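Local coordinates for putative histidinol-phosphate aminotransferase (Erwinia carotovora atroseptica, PDB 3LY1), which probably acts as a pyridoxal-phosphate-dependent transaminase of the histidinol-phosphate aminotransferase subfamily, at residues Thr11-Phe23 with His309-Phe321. Sequence-based numbering, arbitrary orientation. Where two conformers were deposited one is given.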
loop_
_atom_site.group_PDB
_atom_site.type_symbol
_atom_site.label_atom_id
_atom_site.label_comp_id
_atom_site.label_asym_id
_atom_site.label_seq_id
_atom_site.Cartn_x
_atom_site.Cartn_y
_atom_site.Cartn_z
ATOM N N THR A 11 -1.603 33.290 7.749
ATOM C CA THR A 11 -2.727 33.842 8.505
ATOM C C THR A 11 -2.851 33.128 9.865
ATOM O O THR A 11 -2.539 31.936 9.984
ATOM C CB THR A 11 -4.045 33.691 7.707
ATOM O OG1 THR A 11 -4.264 32.306 7.385
ATOM C CG2 THR A 11 -3.987 34.515 6.416
ATOM N N ALA A 12 -3.310 33.853 10.883
ATOM C CA ALA A 12 -3.459 33.300 12.227
ATOM C C ALA A 12 -4.443 32.125 12.258
ATOM O O ALA A 12 -5.487 32.159 11.603
ATOM C CB ALA A 12 -3.905 34.385 13.211
ATOM N N PRO A 13 -4.109 31.084 13.018
ATOM C CA PRO A 13 -4.933 29.883 13.031
ATOM C C PRO A 13 -6.220 30.011 13.837
ATOM O O PRO A 13 -6.383 30.955 14.605
ATOM C CB PRO A 13 -4.019 28.855 13.700
ATOM C CG PRO A 13 -3.127 29.668 14.591
ATOM C CD PRO A 13 -2.891 30.927 13.841
ATOM N N SER A 14 -7.115 29.043 13.652
ATOM C CA SER A 14 -8.308 28.870 14.480
ATOM C C SER A 14 -8.410 27.389 14.831
ATOM O O SER A 14 -7.643 26.598 14.296
ATOM C CB SER A 14 -9.538 29.272 13.678
ATOM O OG SER A 14 -9.591 28.534 12.455
ATOM N N THR A 15 -9.363 26.997 15.679
ATOM C CA THR A 15 -9.636 25.562 15.879
ATOM C C THR A 15 -10.145 24.849 14.594
ATOM O O THR A 15 -9.951 23.631 14.437
ATOM C CB THR A 15 -10.599 25.295 17.088
ATOM O OG1 THR A 15 -11.885 25.878 16.825
ATOM C CG2 THR A 15 -10.032 25.867 18.387
ATOM N N ASP A 16 -10.775 25.578 13.674
ATOM C CA ASP A 16 -11.171 25.009 12.364
ATOM C C ASP A 16 -10.032 24.976 11.353
ATOM O O ASP A 16 -10.107 24.265 10.340
ATOM C CB ASP A 16 -12.311 25.828 11.717
ATOM C CG ASP A 16 -13.706 25.435 12.221
ATOM O OD1 ASP A 16 -13.826 24.817 13.308
ATOM O OD2 ASP A 16 -14.693 25.769 11.517
ATOM N N ASN A 17 -9.013 25.797 11.570
ATOM C CA ASN A 17 -7.907 25.919 10.602
ATOM C C ASN A 17 -6.573 26.061 11.370
ATOM O O ASN A 17 -5.887 27.086 11.286
ATOM C CB ASN A 17 -8.179 27.071 9.634
ATOM C CG ASN A 17 -7.099 27.237 8.584
ATOM O OD1 ASN A 17 -6.387 26.292 8.227
ATOM N ND2 ASN A 17 -6.967 28.452 8.081
ATOM N N PRO A 18 -6.204 24.986 12.100
ATOM C CA PRO A 18 -5.090 25.007 13.041
ATOM C C PRO A 18 -3.740 24.945 12.364
ATOM O O PRO A 18 -3.638 24.529 11.213
ATOM C CB PRO A 18 -5.336 23.754 13.914
ATOM C CG PRO A 18 -6.005 22.795 13.023
ATOM C CD PRO A 18 -6.827 23.647 12.022
ATOM N N ILE A 19 -2.698 25.384 13.062
ATOM C CA ILE A 19 -1.324 25.066 12.656
ATOM C C ILE A 19 -1.131 23.589 13.034
ATOM O O ILE A 19 -1.366 23.209 14.187
ATOM C CB ILE A 19 -0.273 25.929 13.392
ATOM C CG1 ILE A 19 -0.362 27.397 12.944
ATOM C CG2 ILE A 19 1.140 25.383 13.172
ATOM C CD1 ILE A 19 0.444 28.362 13.808
ATOM N N ARG A 20 -0.687 22.790 12.065
ATOM C CA ARG A 20 -0.607 21.343 12.229
ATOM C C ARG A 20 0.859 20.963 12.363
ATOM O O ARG A 20 1.569 20.894 11.374
ATOM C CB ARG A 20 -1.253 20.672 11.006
ATOM C CG ARG A 20 -2.794 20.811 10.982
ATOM C CD ARG A 20 -3.418 20.464 9.631
ATOM N NE ARG A 20 -3.309 19.034 9.291
ATOM C CZ ARG A 20 -3.890 18.467 8.233
ATOM N NH1 ARG A 20 -4.644 19.200 7.399
ATOM N NH2 ARG A 20 -3.736 17.172 8.003
ATOM N N ILE A 21 1.317 20.764 13.601
ATOM C CA ILE A 21 2.733 20.467 13.840
ATOM C C ILE A 21 2.746 19.247 14.727
ATOM O O ILE A 21 3.415 19.173 15.779
ATOM C CB ILE A 21 3.532 21.684 14.418
ATOM C CG1 ILE A 21 2.794 22.334 15.597
ATOM C CG2 ILE A 21 3.844 22.721 13.288
ATOM C CD1 ILE A 21 3.540 23.530 16.224
ATOM N N ASN A 22 1.947 18.287 14.289
ATOM C CA ASN A 22 1.640 17.105 15.080
ATOM C C ASN A 22 2.170 15.775 14.527
ATOM O O ASN A 22 2.292 14.818 15.285
ATOM C CB ASN A 22 0.123 16.996 15.358
ATOM C CG ASN A 22 -0.765 17.137 14.106
ATOM O OD1 ASN A 22 -0.321 17.572 13.014
ATOM N ND2 ASN A 22 -2.068 16.814 14.291
ATOM N N PHE A 23 2.454 15.712 13.229
ATOM C CA PHE A 23 2.762 14.426 12.575
ATOM C C PHE A 23 4.052 14.428 11.726
ATOM O O PHE A 23 4.223 13.575 10.839
ATOM C CB PHE A 23 1.566 13.980 11.706
ATOM C CG PHE A 23 0.298 13.685 12.488
ATOM C CD1 PHE A 23 0.319 12.860 13.634
ATOM C CD2 PHE A 23 -0.923 14.198 12.066
ATOM C CE1 PHE A 23 -0.872 12.579 14.330
ATOM C CE2 PHE A 23 -2.102 13.943 12.759
ATOM C CZ PHE A 23 -2.079 13.150 13.892
ATOM N N HIS A 309 -4.299 23.427 25.833
ATOM C CA HIS A 309 -4.219 24.881 25.658
ATOM C C HIS A 309 -3.750 25.283 24.254
ATOM O O HIS A 309 -4.277 26.213 23.642
ATOM C CB HIS A 309 -3.373 25.540 26.750
ATOM C CG HIS A 309 -3.987 25.457 28.122
ATOM N ND1 HIS A 309 -3.294 25.010 29.227
ATOM C CD2 HIS A 309 -5.239 25.739 28.557
ATOM C CE1 HIS A 309 -4.092 25.014 30.283
ATOM N NE2 HIS A 309 -5.279 25.452 29.904
HETATM N N MSE A 310 -2.780 24.551 23.728
HETATM C CA MSE A 310 -2.325 24.778 22.360
HETATM C C MSE A 310 -3.436 24.431 21.336
HETATM O O MSE A 310 -3.660 25.200 20.404
HETATM C CB MSE A 310 -1.020 24.010 22.095
HETATM C CG MSE A 310 0.250 24.766 22.594
HETATM SE SE MSE A 310 0.552 26.338 21.459
HETATM C CE MSE A 310 1.972 27.217 22.458
ATOM N N ALA A 311 -4.153 23.310 21.519
ATOM C CA ALA A 311 -5.286 22.981 20.615
ATOM C C ALA A 311 -6.299 24.120 20.602
ATOM O O ALA A 311 -6.809 24.482 19.535
ATOM C CB ALA A 311 -5.992 21.668 20.996
ATOM N N ASP A 312 -6.575 24.677 21.782
ATOM C CA ASP A 312 -7.567 25.753 21.930
ATOM C C ASP A 312 -7.100 27.046 21.268
ATOM O O ASP A 312 -7.932 27.850 20.869
ATOM C CB ASP A 312 -7.904 26.026 23.410
ATOM C CG ASP A 312 -8.689 24.879 24.077
ATOM O OD1 ASP A 312 -9.246 23.998 23.359
ATOM O OD2 ASP A 312 -8.726 24.859 25.339
ATOM N N ALA A 313 -5.788 27.255 21.188
ATOM C CA ALA A 313 -5.207 28.388 20.479
ATOM C C ALA A 313 -4.996 28.100 18.988
ATOM O O ALA A 313 -4.421 28.942 18.287
ATOM C CB ALA A 313 -3.902 28.781 21.097
ATOM N N GLY A 314 -5.428 26.918 18.520
ATOM C CA GLY A 314 -5.339 26.534 17.120
ATOM C C GLY A 314 -3.997 25.953 16.711
ATOM O O GLY A 314 -3.566 26.123 15.568
ATOM N N VAL A 315 -3.326 25.270 17.635
ATOM C CA VAL A 315 -2.048 24.613 17.331
ATOM C C VAL A 315 -2.108 23.166 17.787
ATOM O O VAL A 315 -2.335 22.891 18.972
ATOM C CB VAL A 315 -0.872 25.311 18.032
ATOM C CG1 VAL A 315 0.435 24.666 17.641
ATOM C CG2 VAL A 315 -0.845 26.834 17.714
ATOM N N LEU A 316 -1.909 22.233 16.853
ATOM C CA LEU A 316 -1.926 20.809 17.168
ATOM C C LEU A 316 -0.499 20.293 17.248
ATOM O O LEU A 316 0.222 20.248 16.239
ATOM C CB LEU A 316 -2.721 20.016 16.116
ATOM C CG LEU A 316 -4.176 20.433 15.867
ATOM C CD1 LEU A 316 -4.836 19.473 14.838
ATOM C CD2 LEU A 316 -4.960 20.455 17.149
ATOM N N ILE A 317 -0.090 19.908 18.458
ATOM C CA ILE A 317 1.266 19.410 18.711
ATOM C C ILE A 317 1.256 17.884 18.848
ATOM O O ILE A 317 0.188 17.251 18.803
ATOM C CB ILE A 317 1.907 20.104 19.976
ATOM C CG1 ILE A 317 1.212 19.704 21.278
ATOM C CG2 ILE A 317 1.903 21.643 19.818
ATOM C CD1 ILE A 317 1.921 20.216 22.563
ATOM N N GLY A 318 2.419 17.283 19.051
ATOM C CA GLY A 318 2.483 15.836 19.225
ATOM C C GLY A 318 1.710 15.207 20.369
ATOM O O GLY A 318 1.470 15.824 21.418
ATOM N N ARG A 319 1.337 13.949 20.160
ATOM C CA ARG A 319 0.782 13.110 21.216
ATOM C C ARG A 319 1.815 12.813 22.311
ATOM O O ARG A 319 2.980 13.144 22.161
ATOM C CB ARG A 319 0.282 11.809 20.594
ATOM C CG ARG A 319 1.405 10.891 20.048
ATOM C CD ARG A 319 0.769 9.585 19.541
ATOM N NE ARG A 319 1.742 8.718 18.908
ATOM C CZ ARG A 319 2.594 7.917 19.553
ATOM N NH1 ARG A 319 2.610 7.838 20.881
ATOM N NH2 ARG A 319 3.454 7.177 18.851
ATOM N N ALA A 320 1.377 12.181 23.399
ATOM C CA ALA A 320 2.277 11.721 24.483
ATOM C C ALA A 320 3.161 10.586 23.995
ATOM O O ALA A 320 2.688 9.702 23.282
ATOM C CB ALA A 320 1.460 11.234 25.715
ATOM N N PHE A 321 4.425 10.611 24.428
ATOM C CA PHE A 321 5.407 9.566 24.162
ATOM C C PHE A 321 5.960 8.981 25.472
ATOM O O PHE A 321 7.089 9.277 25.864
ATOM C CB PHE A 321 6.548 10.120 23.282
ATOM C CG PHE A 321 6.091 10.580 21.914
ATOM C CD1 PHE A 321 5.945 9.670 20.874
ATOM C CD2 PHE A 321 5.767 11.901 21.683
ATOM C CE1 PHE A 321 5.490 10.086 19.609
ATOM C CE2 PHE A 321 5.326 12.315 20.428
ATOM C CZ PHE A 321 5.175 11.384 19.396
HETATM O O HOH W 1 1.205 13.103 17.256
#
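Ile-19 and Arg-20 pair with Val-315 and Leu-316 as two short parallel strands. Three backbone hydrogen bonds join the two segments here. Ile-19 N donates to Gly-314 O at 2.8 Å, with the donor tilted 21° from the carbonyl plane. Leu-316 N reaches Ile-19 O at 2.9 Å in a nearly straight bond (N-H...O 175°). Ile-21 N closes the ladder on Leu-316 O at 2.9 Å.

Side chains pack on both faces of the pair. On one face, Ile-21 CD1 meets Val-315 CG1 at 3.6 Å. Ile-21 CG1 sits between its backbone N and carbonyl carbon (chi1 48°), which also puts CG1 close to Leu-316 O. Ile-19 lies on this face too, against Trp-340 of helix 335-350. On the other face, Leu-316 fits between Pro-18 and Asn-22. Its CD1 is 4.0 Å from Pro-18 CG, and Asn-22 ND2 lies 3.7 Å from Leu-316 CB. The Asn-22 amide runs alongside the leucine, and its CG lies over one face of the Phe-23 ring, toward the rim.

Gly-314 ends helix 303-312 in a Schellman motif, with positive phi. Pro-13 CB touches its carbonyl O at 3.3 Å. A water bridges Asn-22 O and Arg-319 N beyond the strands. The Arg-20 side chain packs on Tyr-48 of the second subunit, a cofactor-binding residue. The Asn-22 side chain is about 11 Å from the bound pyridoxal phosphate.

The N-terminal segment thus adds a strand beside the helix-turn-strand unit of the C-terminal part of the chain. It packs onto the C-terminal small domain, as in fold-type I aminotransferases.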